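Local coordinates for protein succinate-semialdehyde dehydrogenase (NAD(P)(+)) (Marinobacter aquaeolei, PDB 3RH9) that probably oxidises succinate semialdehyde to succinate with a nicotinamide cofactor, as a member of the aldehyde dehydrogenase family, at residues Thr13-Gly18 with Gly205-Val210; Ala353-Gly358 with Pro371-Gln376. All blocks are in the same frame, centred on the assembly; numbering follows the deposited sequence.

Contact 1: Thr13-Gly18 with Gly205-Val210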
ATOM      1  N   THR A  13      16.036   7.972 -28.593  1.00 21.21           N
ATOM      2  CA  THR A  13      16.857   7.049 -27.832  1.00 21.48           C
ATOM      3  C   THR A  13      16.505   7.256 -26.373  1.00 21.53           C
ATOM      4  O   THR A  13      15.657   8.087 -26.044  1.00 20.37           O
ATOM      5  CB  THR A  13      18.357   7.335 -28.055  1.00 22.37           C
ATOM      6  OG1 THR A  13      19.145   6.520 -27.185  1.00 23.45           O
ATOM      7  CG2 THR A  13      18.677   8.793 -27.779  1.00 21.56           C
ATOM      8  N   GLY A  14      17.156   6.502 -25.498  1.00 22.04           N
ATOM      9  CA  GLY A  14      16.890   6.614 -24.078  1.00 21.32           C
ATOM     10  C   GLY A  14      17.449   7.873 -23.457  1.00 20.24           C
ATOM     11  O   GLY A  14      18.016   8.733 -24.133  1.00 21.02           O
ATOM     12  N   TYR A  15      17.283   7.988 -22.152  1.00 18.34           N
ATOM     13  CA  TYR A  15      17.766   9.154 -21.442  1.00 19.34           C
ATOM     14  C   TYR A  15      18.260   8.729 -20.087  1.00 19.18           C
ATOM     15  O   TYR A  15      17.470   8.509 -19.171  1.00 19.34           O
ATOM     16  CB  TYR A  15      16.655  10.179 -21.274  1.00 20.14           C
ATOM     17  CG  TYR A  15      17.133  11.528 -20.784  1.00 19.75           C
ATOM     18  CD1 TYR A  15      17.250  11.801 -19.423  1.00 18.83           C
ATOM     19  CD2 TYR A  15      17.462  12.526 -21.684  1.00 20.66           C
ATOM     20  CE1 TYR A  15      17.674  13.037 -18.978  1.00 18.25           C
ATOM     21  CE2 TYR A  15      17.893  13.771 -21.250  1.00 22.73           C
ATOM     22  CZ  TYR A  15      17.993  14.021 -19.899  1.00 20.83           C
ATOM     23  OH  TYR A  15      18.410  15.262 -19.490  1.00 20.48           O
ATOM     24  N   ILE A  16      19.574   8.616 -19.963  1.00 19.63           N
ATOM     25  CA  ILE A  16      20.177   8.149 -18.734  1.00 18.40           C
ATOM     26  C   ILE A  16      21.161   9.173 -18.212  1.00 19.75           C
ATOM     27  O   ILE A  16      22.094   9.566 -18.929  1.00 19.78           O
ATOM     28  CB  ILE A  16      20.916   6.844 -18.974  1.00 18.27           C
ATOM     29  CG1 ILE A  16      19.917   5.740 -19.295  1.00 19.30           C
ATOM     30  CG2 ILE A  16      21.774   6.496 -17.790  1.00 17.19           C
ATOM     31  CD1 ILE A  16      20.578   4.423 -19.689  1.00 21.78           C
ATOM     32  N   GLY A  17      20.944   9.602 -16.969  1.00 18.07           N
ATOM     33  CA  GLY A  17      21.890  10.440 -16.256  1.00 17.49           C
ATOM     34  C   GLY A  17      22.216  11.753 -16.941  1.00 19.19           C
ATOM     35  O   GLY A  17      23.323  12.275 -16.811  1.00 19.49           O
ATOM     36  N   GLY A  18      21.245  12.285 -17.674  1.00 20.07           N
ATOM     37  CA  GLY A  18      21.378  13.589 -18.297  1.00 19.05           C
ATOM     38  C   GLY A  18      21.641  13.458 -19.783  1.00 20.76           C
ATOM     39  O   GLY A  18      21.489  14.417 -20.533  1.00 20.18           O
ATOM     40  N   GLY A 205      20.159  12.547 -13.441  1.00 17.21           N
ATOM     41  CA  GLY A 205      19.677  11.342 -12.795  1.00 15.03           C
ATOM     42  C   GLY A 205      18.280  11.434 -12.194  1.00 16.13           C
ATOM     43  O   GLY A 205      17.746  10.414 -11.785  1.00 16.72           O
HETATM   44  N   MSE A 206      17.679  12.623 -12.120  1.00 15.64           N
HETATM   45  CA  MSE A 206      16.350  12.732 -11.511  1.00 16.19           C
HETATM   46  C   MSE A 206      15.271  12.059 -12.352  1.00 17.55           C
HETATM   47  O   MSE A 206      14.319  11.479 -11.817  1.00 17.38           O
HETATM   48  CB  MSE A 206      15.961  14.177 -11.257  1.00 16.46           C
HETATM   49  CG  MSE A 206      16.535  14.737  -9.993  1.00 22.23           C
HETATM   50 SE   MSE A 206      15.911  13.878  -8.321  1.00 46.05          SE
HETATM   51  CE  MSE A 206      13.987  13.840  -8.687  1.00 18.36           C
ATOM     52  N   VAL A 207      15.416  12.146 -13.669  1.00 16.75           N
ATOM     53  CA  VAL A 207      14.520  11.450 -14.577  1.00 15.63           C
ATOM     54  C   VAL A 207      15.351  10.649 -15.566  1.00 15.78           C
ATOM     55  O   VAL A 207      16.432  11.067 -15.953  1.00 17.46           O
ATOM     56  CB  VAL A 207      13.618  12.417 -15.326  1.00 15.84           C
ATOM     57  CG1 VAL A 207      12.861  13.284 -14.347  1.00 16.87           C
ATOM     58  CG2 VAL A 207      14.441  13.275 -16.239  1.00 16.60           C
ATOM     59  N   ASN A 208      14.848   9.476 -15.934  1.00 16.85           N
ATOM     60  CA  ASN A 208      15.529   8.557 -16.842  1.00 17.12           C
ATOM     61  C   ASN A 208      14.500   7.793 -17.665  1.00 16.95           C
ATOM     62  O   ASN A 208      13.455   7.398 -17.150  1.00 16.56           O
ATOM     63  CB  ASN A 208      16.402   7.569 -16.076  1.00 14.96           C
ATOM     64  CG  ASN A 208      17.319   8.248 -15.089  1.00 15.59           C
ATOM     65  OD1 ASN A 208      16.953   8.485 -13.937  1.00 15.27           O
ATOM     66  ND2 ASN A 208      18.525   8.554 -15.529  1.00 16.24           N
ATOM     67  N   LEU A 209      14.810   7.592 -18.943  1.00 17.52           N
ATOM     68  CA  LEU A 209      13.897   6.964 -19.882  1.00 17.29           C
ATOM     69  C   LEU A 209      14.478   5.665 -20.439  1.00 17.37           C
ATOM     70  O   LEU A 209      15.572   5.643 -20.971  1.00 17.32           O
ATOM     71  CB  LEU A 209      13.560   7.947 -21.005  1.00 17.65           C
ATOM     72  CG  LEU A 209      12.691   7.462 -22.176  1.00 19.97           C
ATOM     73  CD1 LEU A 209      11.446   6.714 -21.690  1.00 18.05           C
ATOM     74  CD2 LEU A 209      12.317   8.640 -23.103  1.00 18.29           C
ATOM     75  N   VAL A 210      13.738   4.578 -20.287  1.00 18.01           N
ATOM     76  CA  VAL A 210      14.124   3.309 -20.874  1.00 18.81           C
ATOM     77  C   VAL A 210      12.983   2.796 -21.752  1.00 18.76           C
ATOM     78  O   VAL A 210      11.817   3.035 -21.455  1.00 17.11           O
ATOM     79  CB  VAL A 210      14.455   2.302 -19.794  1.00 17.45           C
ATOM     80  CG1 VAL A 210      15.724   2.722 -19.074  1.00 17.73           C
ATOM     81  CG2 VAL A 210      13.312   2.212 -18.823  1.00 16.81           C
TER
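Y15 and L209 face each other as a hydrogen-bonded antiparallel pair, a single bridge between the short strands 14-16 and 207-209, which run at 146° to one another. Two backbone hydrogen bonds close it. Y15 N gives its hydrogen to L209 O over 3.1 Å, nearly straight at 167° and directed at a lone pair in the carbonyl plane; in return L209 N donates to Y15 O at 2.8 Å, from a position tilted somewhat out of that carbonyl's plane. Y15 O also receives the CA-H of N208, with N208 CA 3.0 Å from Y15 O, a common supplement to such a bond.

The apolar contacts lie beside this pair. Y15 CB meets L209 CB at 3.8 Å, and with CG anti to the backbone N (chi1 -169°) the tyrosine ring swings along the neighbouring strand to V207. There V207 O sits at the ring's edge, in its plane, 3.6 Å from Y15 CD1, while Y15 CE1 lies 4.2 Å from V207 CG2. Tyrosine suits the place because its flat ring is apolar for most of its length and carries a polar end, used here in a hydrogen bond between Y15 OH and D198 OD1.

G14, with no side chain, lies beside L209 O; G17 has a positive phi, which favours glycine.

Around the pair, the F194 ring of helix 188-197 meets the Y15 ring with planes at about 50°, L209 packs on M190, I191 and F194, and W20 meets the Y15 ring edge-to-face. I16 and N208 touch helix 48-61. Strand 207-209, parallel to 178-181 and bonded to I180 through N208 and V210, edges the Rossmann-type sheet of what is probably the cofactor-binding domain, as in other aldehyde dehydrogenases.

Contact 2: Ala353-Gly358 with Pro371-Gln376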
ATOM      1  N   ALA A 353     -29.053  -8.886 -27.913  1.00 20.08           N
ATOM      2  CA  ALA A 353     -28.981  -7.440 -27.764  1.00 21.80           C
ATOM      3  C   ALA A 353     -29.418  -6.769 -29.061  1.00 21.13           C
ATOM      4  O   ALA A 353     -29.197  -7.303 -30.141  1.00 20.65           O
ATOM      5  CB  ALA A 353     -27.563  -7.013 -27.382  1.00 21.12           C
ATOM      6  N   SER A 354     -30.039  -5.604 -28.951  1.00 21.25           N
ATOM      7  CA  SER A 354     -30.491  -4.877 -30.131  1.00 22.76           C
ATOM      8  C   SER A 354     -29.508  -3.798 -30.552  1.00 22.17           C
ATOM      9  O   SER A 354     -28.908  -3.120 -29.724  1.00 23.45           O
ATOM     10  CB  SER A 354     -31.859  -4.245 -29.886  1.00 22.78           C
ATOM     11  OG  SER A 354     -32.873  -5.218 -30.009  1.00 27.52           O
ATOM     12  N   LEU A 355     -29.370  -3.630 -31.854  1.00 20.70           N
ATOM     13  CA  LEU A 355     -28.453  -2.664 -32.398  1.00 20.49           C
ATOM     14  C   LEU A 355     -29.150  -1.325 -32.582  1.00 22.12           C
ATOM     15  O   LEU A 355     -29.721  -1.056 -33.631  1.00 22.60           O
ATOM     16  CB  LEU A 355     -27.948  -3.167 -33.739  1.00 21.20           C
ATOM     17  CG  LEU A 355     -26.522  -2.739 -34.042  1.00 22.10           C
ATOM     18  CD1 LEU A 355     -26.292  -2.696 -35.550  1.00 21.41           C
ATOM     19  CD2 LEU A 355     -26.275  -1.389 -33.409  1.00 20.66           C
ATOM     20  N   VAL A 356     -29.087  -0.478 -31.560  1.00 22.62           N
ATOM     21  CA  VAL A 356     -29.702   0.847 -31.603  1.00 21.21           C
ATOM     22  C   VAL A 356     -28.942   1.807 -32.530  1.00 20.99           C
ATOM     23  O   VAL A 356     -29.542   2.616 -33.226  1.00 22.61           O
ATOM     24  CB  VAL A 356     -29.816   1.447 -30.174  1.00 22.26           C
ATOM     25  CG1 VAL A 356     -30.400   2.855 -30.206  1.00 21.93           C
ATOM     26  CG2 VAL A 356     -30.676   0.545 -29.300  1.00 23.22           C
ATOM     27  N   ALA A 357     -27.622   1.704 -32.560  1.00 20.84           N
ATOM     28  CA  ALA A 357     -26.836   2.603 -33.385  1.00 19.56           C
ATOM     29  C   ALA A 357     -25.476   2.010 -33.699  1.00 18.92           C
ATOM     30  O   ALA A 357     -24.877   1.346 -32.863  1.00 18.78           O
ATOM     31  CB  ALA A 357     -26.684   3.936 -32.691  1.00 20.64           C
ATOM     32  N   GLY A 358     -24.982   2.272 -34.903  1.00 18.47           N
ATOM     33  CA  GLY A 358     -23.725   1.720 -35.346  1.00 17.67           C
ATOM     34  C   GLY A 358     -23.954   0.628 -36.371  1.00 20.47           C
ATOM     35  O   GLY A 358     -25.068   0.451 -36.851  1.00 19.68           O
ATOM     36  N   PRO A 371     -16.770   2.397 -35.384  1.00 18.80           N
ATOM     37  CA  PRO A 371     -17.839   3.394 -35.300  1.00 18.00           C
ATOM     38  C   PRO A 371     -18.540   3.390 -33.946  1.00 18.55           C
ATOM     39  O   PRO A 371     -18.757   2.336 -33.365  1.00 19.10           O
ATOM     40  CB  PRO A 371     -18.833   2.924 -36.368  1.00 17.70           C
ATOM     41  CG  PRO A 371     -18.131   1.851 -37.138  1.00 19.46           C
ATOM     42  CD  PRO A 371     -17.161   1.250 -36.209  1.00 17.94           C
ATOM     43  N   PRO A 372     -18.921   4.567 -33.454  1.00 17.93           N
ATOM     44  CA  PRO A 372     -19.632   4.608 -32.186  1.00 18.07           C
ATOM     45  C   PRO A 372     -20.894   3.773 -32.287  1.00 18.20           C
ATOM     46  O   PRO A 372     -21.663   3.984 -33.207  1.00 19.34           O
ATOM     47  CB  PRO A 372     -19.972   6.089 -32.040  1.00 21.89           C
ATOM     48  CG  PRO A 372     -18.967   6.786 -32.877  1.00 21.48           C
ATOM     49  CD  PRO A 372     -18.764   5.904 -34.041  1.00 19.60           C
ATOM     50  N   THR A 373     -21.088   2.848 -31.351  1.00 18.56           N
ATOM     51  CA  THR A 373     -22.159   1.865 -31.418  1.00 18.14           C
ATOM     52  C   THR A 373     -22.937   1.787 -30.120  1.00 18.94           C
ATOM     53  O   THR A 373     -22.388   2.008 -29.040  1.00 18.70           O
ATOM     54  CB  THR A 373     -21.596   0.470 -31.685  1.00 17.99           C
ATOM     55  OG1 THR A 373     -20.805   0.495 -32.877  1.00 16.67           O
ATOM     56  CG2 THR A 373     -22.713  -0.514 -31.862  1.00 17.97           C
ATOM     57  N   VAL A 374     -24.217   1.447 -30.227  1.00 19.18           N
ATOM     58  CA  VAL A 374     -25.087   1.374 -29.060  1.00 19.67           C
ATOM     59  C   VAL A 374     -25.977   0.132 -29.089  1.00 20.72           C
ATOM     60  O   VAL A 374     -26.833  -0.008 -29.967  1.00 21.52           O
ATOM     61  CB  VAL A 374     -26.011   2.598 -28.989  1.00 19.45           C
ATOM     62  CG1 VAL A 374     -27.090   2.355 -27.978  1.00 20.61           C
ATOM     63  CG2 VAL A 374     -25.228   3.860 -28.657  1.00 21.90           C
ATOM     64  N   VAL A 375     -25.802  -0.768 -28.134  1.00 18.57           N
ATOM     65  CA  VAL A 375     -26.671  -1.930 -28.099  1.00 20.77           C
ATOM     66  C   VAL A 375     -27.559  -1.930 -26.871  1.00 21.25           C
ATOM     67  O   VAL A 375     -27.142  -1.515 -25.791  1.00 21.28           O
ATOM     68  CB  VAL A 375     -25.896  -3.271 -28.189  1.00 20.03           C
ATOM     69  CG1 VAL A 375     -25.164  -3.360 -29.498  1.00 18.32           C
ATOM     70  CG2 VAL A 375     -24.945  -3.436 -27.006  1.00 18.21           C
ATOM     71  N   GLN A 376     -28.785  -2.411 -27.044  1.00 20.97           N
ATOM     72  CA  GLN A 376     -29.710  -2.513 -25.935  1.00 22.80           C
ATOM     73  C   GLN A 376     -30.080  -3.970 -25.683  1.00 22.31           C
ATOM     74  O   GLN A 376     -30.015  -4.804 -26.580  1.00 22.86           O
ATOM     75  CB  GLN A 376     -30.953  -1.667 -26.194  1.00 25.57           C
ATOM     76  CG  GLN A 376     -31.660  -1.282 -24.909  1.00 31.08           C
ATOM     77  CD  GLN A 376     -32.622  -0.108 -25.063  1.00 37.71           C
ATOM     78  OE1 GLN A 376     -32.691   0.540 -26.120  1.00 39.55           O
ATOM     79  NE2 GLN A 376     -33.371   0.174 -23.993  1.00 36.33           N
TER
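V356 and A357 both face V374 across the two antiparallel strands, and their side chains set the character of the contact. V356 and V374 approach at a slant: V356 CB lies 3.6 Å from V374 CG1, and with CG1 anti to the backbone N (chi1 167°) that methyl is turned across to V356. A357, with its single methyl, fits against the branch point of V374, A357 CB to V374 CB 4.0 Å. V356 CG2 meets Q376, whose CB and amide oxygen OE1 both reach it; a long side chain with an apolar stem and a polar end suits this partly exposed position.

S354 and Q376 lie on the same face as A357 and V374; L355 and V375 are on the other. Near them L355 CD2 meets T373 CG2 at 4.0 Å, the two side chains crossing at about a right angle, and A353 CB touches V375 CB. Within its own segment, T373 OG1 donates to P371 O from above the carbonyl plane.

Backbone bonds fix the register. Q376 N donates to S354 O at 2.8 Å and S354 N to Q376 O, both in the carbonyl plane; V374 N donates to A357 O at 2.7 Å. V374 O takes two N-H groups from consecutive residues, A357 N at 3.2 Å and, weakly, V356 N. G358, with a positive phi that favours glycine, lies beside P372 O.

Two residues opposite one, with the helix-like backbone of V356 (phi -72°, psi -37°), make a classic beta bulge. The strands are consecutive in the chain, joined by a long loop, and form the edge of a mixed sheet with 354-357 outermost and 373-376 parallel to 393-399, probably in the catalytic domain, as in the aldehyde dehydrogenase family.

Overall arrangement
The two contacts lie on opposite sides of the chain's centre, with centres about 46 Å apart, and share no helix or strand. Contact 1 is buried and joins segments 187 residues apart in sequence, attaching an N-terminal strand to an end strand of one sheet; contact 2 is partly buried and local, pairing segments 13 residues apart at the margin of the other sheet. Both are antiparallel, but contact 1 has a single bridge and relies on an aromatic ring with a polar end, whereas contact 2 has several bridges, a bulge and small branched aliphatic residues. Neither lies at the predicted active-site residue E256.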